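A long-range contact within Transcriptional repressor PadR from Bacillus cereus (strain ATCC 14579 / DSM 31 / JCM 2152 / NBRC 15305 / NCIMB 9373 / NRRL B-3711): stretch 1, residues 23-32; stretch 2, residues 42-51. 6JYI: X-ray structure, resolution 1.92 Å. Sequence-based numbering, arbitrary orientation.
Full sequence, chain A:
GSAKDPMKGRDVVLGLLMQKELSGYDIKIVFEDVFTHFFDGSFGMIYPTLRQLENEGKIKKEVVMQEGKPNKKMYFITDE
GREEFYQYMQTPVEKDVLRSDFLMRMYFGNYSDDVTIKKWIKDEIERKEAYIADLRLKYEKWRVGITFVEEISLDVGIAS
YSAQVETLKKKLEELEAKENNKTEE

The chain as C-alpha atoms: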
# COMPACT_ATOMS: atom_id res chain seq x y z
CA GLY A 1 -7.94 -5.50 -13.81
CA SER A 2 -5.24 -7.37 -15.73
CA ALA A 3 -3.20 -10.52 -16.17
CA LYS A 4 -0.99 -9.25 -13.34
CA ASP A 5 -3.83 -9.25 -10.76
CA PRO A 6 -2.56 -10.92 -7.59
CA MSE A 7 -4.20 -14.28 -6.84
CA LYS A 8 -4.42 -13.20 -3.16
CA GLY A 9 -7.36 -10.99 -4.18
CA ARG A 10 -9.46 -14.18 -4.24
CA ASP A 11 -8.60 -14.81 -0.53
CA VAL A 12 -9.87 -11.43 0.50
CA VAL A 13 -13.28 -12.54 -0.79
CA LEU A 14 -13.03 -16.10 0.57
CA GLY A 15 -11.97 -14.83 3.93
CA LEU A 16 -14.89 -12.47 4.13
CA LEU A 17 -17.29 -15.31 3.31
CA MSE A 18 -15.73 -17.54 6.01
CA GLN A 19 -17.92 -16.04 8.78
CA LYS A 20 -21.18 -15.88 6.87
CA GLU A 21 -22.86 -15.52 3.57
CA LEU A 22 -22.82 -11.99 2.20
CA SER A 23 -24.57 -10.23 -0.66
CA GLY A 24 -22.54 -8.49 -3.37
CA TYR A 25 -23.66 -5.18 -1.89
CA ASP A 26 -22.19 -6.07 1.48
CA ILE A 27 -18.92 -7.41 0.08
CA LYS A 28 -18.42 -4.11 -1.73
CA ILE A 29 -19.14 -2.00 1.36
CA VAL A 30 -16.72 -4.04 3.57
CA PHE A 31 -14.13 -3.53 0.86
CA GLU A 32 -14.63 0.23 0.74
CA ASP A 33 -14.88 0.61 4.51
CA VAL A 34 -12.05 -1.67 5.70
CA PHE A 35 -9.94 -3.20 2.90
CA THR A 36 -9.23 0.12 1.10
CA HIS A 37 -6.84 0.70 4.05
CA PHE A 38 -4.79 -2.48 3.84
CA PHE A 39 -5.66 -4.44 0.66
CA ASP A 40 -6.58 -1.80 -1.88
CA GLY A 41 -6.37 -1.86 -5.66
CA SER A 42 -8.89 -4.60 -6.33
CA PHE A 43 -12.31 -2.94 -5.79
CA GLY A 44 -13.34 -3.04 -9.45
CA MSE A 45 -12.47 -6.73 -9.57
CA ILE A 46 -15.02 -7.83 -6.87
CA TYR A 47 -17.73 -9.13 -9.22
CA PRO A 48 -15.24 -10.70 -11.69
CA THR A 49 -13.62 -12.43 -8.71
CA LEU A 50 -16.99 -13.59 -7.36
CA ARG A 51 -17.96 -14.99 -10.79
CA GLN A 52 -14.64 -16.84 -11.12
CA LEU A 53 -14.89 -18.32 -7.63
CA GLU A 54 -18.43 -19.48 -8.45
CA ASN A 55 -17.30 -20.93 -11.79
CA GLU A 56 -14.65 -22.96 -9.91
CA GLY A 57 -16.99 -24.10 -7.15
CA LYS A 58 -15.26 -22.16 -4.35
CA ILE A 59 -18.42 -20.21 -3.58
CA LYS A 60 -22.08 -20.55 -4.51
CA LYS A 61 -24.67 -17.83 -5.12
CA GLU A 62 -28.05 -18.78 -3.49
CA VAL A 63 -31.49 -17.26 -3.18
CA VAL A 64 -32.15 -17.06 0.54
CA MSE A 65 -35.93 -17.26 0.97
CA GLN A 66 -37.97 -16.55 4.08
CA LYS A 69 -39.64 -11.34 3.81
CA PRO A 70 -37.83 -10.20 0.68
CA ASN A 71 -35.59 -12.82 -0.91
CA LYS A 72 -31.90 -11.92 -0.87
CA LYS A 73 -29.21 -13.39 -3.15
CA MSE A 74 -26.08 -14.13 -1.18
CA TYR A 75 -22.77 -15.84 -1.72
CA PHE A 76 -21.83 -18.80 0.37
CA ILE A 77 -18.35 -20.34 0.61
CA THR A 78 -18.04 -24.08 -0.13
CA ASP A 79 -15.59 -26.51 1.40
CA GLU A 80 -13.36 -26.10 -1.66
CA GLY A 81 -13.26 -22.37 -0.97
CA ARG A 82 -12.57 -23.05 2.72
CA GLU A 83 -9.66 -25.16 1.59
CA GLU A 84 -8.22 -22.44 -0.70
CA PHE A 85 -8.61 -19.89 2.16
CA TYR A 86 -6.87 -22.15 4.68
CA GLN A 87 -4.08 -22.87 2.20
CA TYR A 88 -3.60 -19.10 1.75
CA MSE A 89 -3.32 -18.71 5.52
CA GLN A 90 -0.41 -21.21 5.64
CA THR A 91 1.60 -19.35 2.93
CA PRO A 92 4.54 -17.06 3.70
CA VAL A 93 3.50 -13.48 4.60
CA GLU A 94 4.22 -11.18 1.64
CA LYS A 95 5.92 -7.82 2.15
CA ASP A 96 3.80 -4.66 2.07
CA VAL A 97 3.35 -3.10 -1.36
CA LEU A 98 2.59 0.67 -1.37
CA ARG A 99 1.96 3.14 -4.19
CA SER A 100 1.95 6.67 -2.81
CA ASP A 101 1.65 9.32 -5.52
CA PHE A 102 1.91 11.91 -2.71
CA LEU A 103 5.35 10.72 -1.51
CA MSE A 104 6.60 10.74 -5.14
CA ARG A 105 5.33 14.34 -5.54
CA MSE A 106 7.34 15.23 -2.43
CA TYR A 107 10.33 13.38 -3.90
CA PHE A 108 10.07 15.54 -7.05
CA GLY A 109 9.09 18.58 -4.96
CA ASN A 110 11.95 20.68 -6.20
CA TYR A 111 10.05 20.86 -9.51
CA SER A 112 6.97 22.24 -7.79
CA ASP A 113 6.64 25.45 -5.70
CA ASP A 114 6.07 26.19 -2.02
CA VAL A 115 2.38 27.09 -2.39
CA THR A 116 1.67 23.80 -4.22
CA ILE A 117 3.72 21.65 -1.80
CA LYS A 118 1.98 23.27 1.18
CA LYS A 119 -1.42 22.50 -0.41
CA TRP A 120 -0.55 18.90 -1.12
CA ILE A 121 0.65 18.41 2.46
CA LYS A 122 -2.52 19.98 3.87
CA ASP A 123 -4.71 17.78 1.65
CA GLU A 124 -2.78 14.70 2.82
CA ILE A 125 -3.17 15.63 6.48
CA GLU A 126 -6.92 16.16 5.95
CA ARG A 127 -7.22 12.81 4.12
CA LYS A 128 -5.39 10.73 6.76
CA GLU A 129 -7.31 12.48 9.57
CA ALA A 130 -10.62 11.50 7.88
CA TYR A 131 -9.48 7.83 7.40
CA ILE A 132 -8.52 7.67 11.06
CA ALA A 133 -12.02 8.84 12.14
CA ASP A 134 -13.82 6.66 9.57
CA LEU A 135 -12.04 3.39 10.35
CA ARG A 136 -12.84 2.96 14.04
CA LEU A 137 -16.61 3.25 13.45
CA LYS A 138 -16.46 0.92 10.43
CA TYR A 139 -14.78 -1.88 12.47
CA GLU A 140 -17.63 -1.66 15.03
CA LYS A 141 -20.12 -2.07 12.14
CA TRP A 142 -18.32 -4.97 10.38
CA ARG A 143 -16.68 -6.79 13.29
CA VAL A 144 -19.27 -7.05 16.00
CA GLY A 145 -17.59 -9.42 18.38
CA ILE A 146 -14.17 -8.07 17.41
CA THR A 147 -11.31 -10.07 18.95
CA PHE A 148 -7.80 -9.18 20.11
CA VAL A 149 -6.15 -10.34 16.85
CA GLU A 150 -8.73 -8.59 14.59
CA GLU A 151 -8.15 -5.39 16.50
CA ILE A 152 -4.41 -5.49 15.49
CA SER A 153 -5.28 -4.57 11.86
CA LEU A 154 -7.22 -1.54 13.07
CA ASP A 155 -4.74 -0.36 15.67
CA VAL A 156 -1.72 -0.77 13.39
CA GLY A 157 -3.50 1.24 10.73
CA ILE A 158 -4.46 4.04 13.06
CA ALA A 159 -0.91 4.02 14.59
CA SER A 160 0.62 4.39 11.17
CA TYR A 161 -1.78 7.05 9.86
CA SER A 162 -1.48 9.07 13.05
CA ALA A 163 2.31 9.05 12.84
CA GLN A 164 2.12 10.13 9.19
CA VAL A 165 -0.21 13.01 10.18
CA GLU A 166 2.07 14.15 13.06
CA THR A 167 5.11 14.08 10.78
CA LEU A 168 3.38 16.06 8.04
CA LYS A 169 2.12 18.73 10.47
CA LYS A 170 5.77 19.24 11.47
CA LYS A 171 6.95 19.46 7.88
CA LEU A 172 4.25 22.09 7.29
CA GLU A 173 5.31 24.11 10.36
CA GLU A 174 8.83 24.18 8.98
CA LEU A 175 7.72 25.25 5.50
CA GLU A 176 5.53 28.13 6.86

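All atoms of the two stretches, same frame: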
# COMPACT_ATOMS: atom_id res chain seq x y z
N SER A 23 -24.19 -10.71 0.65
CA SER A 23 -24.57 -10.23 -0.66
C SER A 23 -23.39 -9.53 -1.33
O SER A 23 -22.41 -9.13 -0.66
CB SER A 23 -25.71 -9.22 -0.53
OG SER A 23 -25.28 -8.08 0.20
N GLY A 24 -23.49 -9.34 -2.65
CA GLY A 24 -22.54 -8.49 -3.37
C GLY A 24 -22.45 -7.09 -2.80
O GLY A 24 -21.35 -6.53 -2.66
N TYR A 25 -23.59 -6.53 -2.45
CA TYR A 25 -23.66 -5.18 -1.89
C TYR A 25 -22.74 -5.10 -0.66
O TYR A 25 -21.87 -4.22 -0.54
CB TYR A 25 -25.09 -4.89 -1.47
CG TYR A 25 -25.34 -3.55 -0.84
CD1 TYR A 25 -25.17 -2.38 -1.56
CD2 TYR A 25 -25.82 -3.45 0.46
CE1 TYR A 25 -25.44 -1.14 -1.00
CE2 TYR A 25 -26.10 -2.21 1.03
CZ TYR A 25 -25.91 -1.07 0.30
OH TYR A 25 -26.18 0.17 0.85
N ASP A 26 -22.93 -6.06 0.24
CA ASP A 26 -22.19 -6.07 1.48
C ASP A 26 -20.68 -6.32 1.30
O ASP A 26 -19.87 -5.69 1.98
CB ASP A 26 -22.82 -7.06 2.46
CG ASP A 26 -23.99 -6.44 3.27
OD1 ASP A 26 -24.28 -5.22 3.18
OD2 ASP A 26 -24.60 -7.16 4.06
N ILE A 27 -20.30 -7.21 0.38
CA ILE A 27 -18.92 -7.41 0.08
C ILE A 27 -18.27 -6.10 -0.37
O ILE A 27 -17.18 -5.74 0.13
CB ILE A 27 -18.73 -8.50 -0.99
CG1 ILE A 27 -19.16 -9.84 -0.39
CG2 ILE A 27 -17.29 -8.52 -1.45
CD1 ILE A 27 -19.25 -10.96 -1.42
N LYS A 28 -18.92 -5.39 -1.29
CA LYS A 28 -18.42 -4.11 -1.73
C LYS A 28 -18.25 -3.09 -0.58
O LYS A 28 -17.26 -2.36 -0.51
CB LYS A 28 -19.29 -3.52 -2.85
CG LYS A 28 -18.98 -4.18 -4.22
CD LYS A 28 -19.91 -3.77 -5.35
CE LYS A 28 -19.81 -2.33 -5.69
NZ LYS A 28 -20.65 -1.99 -6.86
N ILE A 29 -19.23 -3.01 0.30
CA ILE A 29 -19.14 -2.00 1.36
C ILE A 29 -18.00 -2.37 2.31
O ILE A 29 -17.23 -1.50 2.67
CB ILE A 29 -20.46 -1.79 2.11
CG1 ILE A 29 -21.61 -1.54 1.12
CG2 ILE A 29 -20.35 -0.59 3.07
CD1 ILE A 29 -21.81 -0.09 0.66
N VAL A 30 -17.85 -3.64 2.68
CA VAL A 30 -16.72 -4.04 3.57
C VAL A 30 -15.40 -3.69 2.92
O VAL A 30 -14.48 -3.19 3.56
CB VAL A 30 -16.68 -5.52 3.97
CG1 VAL A 30 -15.64 -5.66 5.14
CG2 VAL A 30 -17.99 -5.95 4.50
N PHE A 31 -15.31 -3.92 1.61
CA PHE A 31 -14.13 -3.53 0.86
C PHE A 31 -13.84 -2.03 0.94
O PHE A 31 -12.70 -1.63 1.18
CB PHE A 31 -14.26 -3.90 -0.61
CG PHE A 31 -13.39 -5.03 -1.03
CD1 PHE A 31 -12.12 -4.78 -1.49
CD2 PHE A 31 -13.83 -6.34 -0.94
CE1 PHE A 31 -11.29 -5.77 -1.87
CE2 PHE A 31 -12.99 -7.38 -1.34
CZ PHE A 31 -11.71 -7.09 -1.81
N GLU A 32 -14.85 -1.20 0.74
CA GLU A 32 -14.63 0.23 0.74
C GLU A 32 -14.33 0.74 2.14
O GLU A 32 -13.58 1.71 2.30
CB GLU A 32 -15.86 1.00 0.28
CG GLU A 32 -16.40 0.67 -1.08
CD GLU A 32 -17.78 1.32 -1.30
OE1 GLU A 32 -18.38 1.86 -0.33
OE2 GLU A 32 -18.26 1.30 -2.46
N SER A 42 -8.17 -3.48 -5.75
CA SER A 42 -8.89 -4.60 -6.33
C SER A 42 -10.42 -4.41 -6.32
O SER A 42 -11.17 -5.37 -6.57
CB SER A 42 -8.51 -5.87 -5.53
OG SER A 42 -9.24 -7.01 -5.93
N PHE A 43 -10.88 -3.18 -6.03
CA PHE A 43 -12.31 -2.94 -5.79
C PHE A 43 -13.12 -3.30 -7.02
O PHE A 43 -14.15 -3.98 -6.91
CB PHE A 43 -12.58 -1.48 -5.41
CG PHE A 43 -14.04 -1.16 -5.21
CD1 PHE A 43 -14.69 -1.48 -4.02
CD2 PHE A 43 -14.77 -0.52 -6.21
CE1 PHE A 43 -16.04 -1.17 -3.82
CE2 PHE A 43 -16.12 -0.20 -6.03
CZ PHE A 43 -16.76 -0.53 -4.83
N GLY A 44 -12.64 -2.84 -8.17
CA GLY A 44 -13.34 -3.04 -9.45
C GLY A 44 -13.39 -4.50 -9.87
O GLY A 44 -14.22 -4.89 -10.69
N MSE A 45 -12.51 -5.31 -9.29
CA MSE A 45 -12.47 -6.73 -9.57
C MSE A 45 -13.37 -7.62 -8.67
O MSE A 45 -13.36 -8.82 -8.84
CB MSE A 45 -11.02 -7.22 -9.55
CG MSE A 45 -10.24 -6.75 -10.81
SE MSE A 45 -11.12 -7.33 -12.53
CE MSE A 45 -10.81 -9.23 -12.19
N ILE A 46 -14.16 -7.03 -7.77
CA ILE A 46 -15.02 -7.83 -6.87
C ILE A 46 -15.98 -8.76 -7.61
O ILE A 46 -16.00 -9.95 -7.36
CB ILE A 46 -15.79 -6.92 -5.85
CG1 ILE A 46 -14.80 -6.34 -4.85
CG2 ILE A 46 -16.87 -7.69 -5.09
CD1 ILE A 46 -15.44 -5.34 -3.88
N TYR A 47 -16.80 -8.24 -8.50
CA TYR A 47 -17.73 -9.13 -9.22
C TYR A 47 -17.03 -10.15 -10.13
O TYR A 47 -17.38 -11.34 -10.09
CB TYR A 47 -18.84 -8.34 -9.96
CG TYR A 47 -19.90 -7.89 -9.00
CD1 TYR A 47 -20.69 -8.82 -8.30
CD2 TYR A 47 -20.11 -6.54 -8.75
CE1 TYR A 47 -21.67 -8.41 -7.41
CE2 TYR A 47 -21.09 -6.13 -7.84
CZ TYR A 47 -21.85 -7.08 -7.16
OH TYR A 47 -22.81 -6.68 -6.26
N PRO A 48 -16.04 -9.72 -10.92
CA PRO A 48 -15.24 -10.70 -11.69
C PRO A 48 -14.66 -11.80 -10.82
O PRO A 48 -14.68 -12.97 -11.21
CB PRO A 48 -14.12 -9.84 -12.29
CG PRO A 48 -14.84 -8.50 -12.56
CD PRO A 48 -15.75 -8.33 -11.36
N THR A 49 -14.17 -11.45 -9.63
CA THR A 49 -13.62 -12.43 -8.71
C THR A 49 -14.71 -13.36 -8.16
O THR A 49 -14.51 -14.57 -8.08
CB THR A 49 -12.85 -11.76 -7.55
OG1 THR A 49 -11.79 -10.99 -8.08
CG2 THR A 49 -12.23 -12.82 -6.57
N LEU A 50 -15.86 -12.80 -7.81
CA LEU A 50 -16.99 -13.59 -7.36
C LEU A 50 -17.41 -14.60 -8.44
O LEU A 50 -17.57 -15.79 -8.18
CB LEU A 50 -18.16 -12.69 -6.96
CG LEU A 50 -17.99 -11.90 -5.67
CD1 LEU A 50 -19.00 -10.75 -5.57
CD2 LEU A 50 -18.09 -12.84 -4.49
N ARG A 51 -17.49 -14.14 -9.69
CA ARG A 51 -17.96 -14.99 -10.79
C ARG A 51 -16.96 -16.13 -11.03
O ARG A 51 -17.35 -17.26 -11.29
CB ARG A 51 -18.15 -14.15 -12.07
CG ARG A 51 -18.36 -14.96 -13.37
CD ARG A 51 -19.37 -16.15 -13.29
NE ARG A 51 -20.65 -15.84 -12.65
CZ ARG A 51 -21.59 -15.03 -13.15
NH1 ARG A 51 -21.39 -14.39 -14.31
NH2 ARG A 51 -22.73 -14.83 -12.48

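Residues 24-32 form a helix that packs against the helix that includes residues 46-51, both continuing beyond these stretches. Their axes approach to 11.2 Å, and their N-to-C directions differ by 128°, so the helices run in broadly opposing senses. Gly24 accordingly lies near Tyr47 (CA to CA 7.6 Å), whereas Phe31 lies near Phe43 (CA to CA 6.9 Å). Ser23 caps the first helix: its OG accepts from Asp26 N at 3.1 Å. In the second stretch, Thr49 OG1 donates to Met45 O (2.8 Å).

No hydrogen bond crosses the contact, which buries 504 Å² and rests on side-chain packing. At its center is Ile46, pointing toward the first helix. Its CD1 sits over one face of the Phe31 ring, 3.9 Å from the centroid, in a CH-pi contact, while its CG2 meets Ile27 CG2 at 3.8 Å. Ile27 also reaches Leu50, CD1 to CD2 at 3.8 Å. These buried, branched or aromatic residues suit a site where close apolar packing is the source of cohesion.

Lys28 lies beside this apolar cluster with its aliphatic chain: CG lies 3.7 Å from Ile46 CD1, CD 3.6 Å from Tyr47 CE2, and CE 3.6 Å from Phe43 CZ. A long side chain can thus cover three neighbors with methylenes while the ammonium group remains at its tip. Phe43 leaves its backbone sideways, but its ring reaches the helix, placing CE1 3.3 Å from Glu32 CG and presenting its edge to Phe31 CB.

At the other end, Tyr47 extends its hydroxyl to Gly24, with OH 3.4 Å from CA. Glycine fits closely here, because an ideal CB on Gly24 would fall 2.2 Å from Tyr47 OH, a clash.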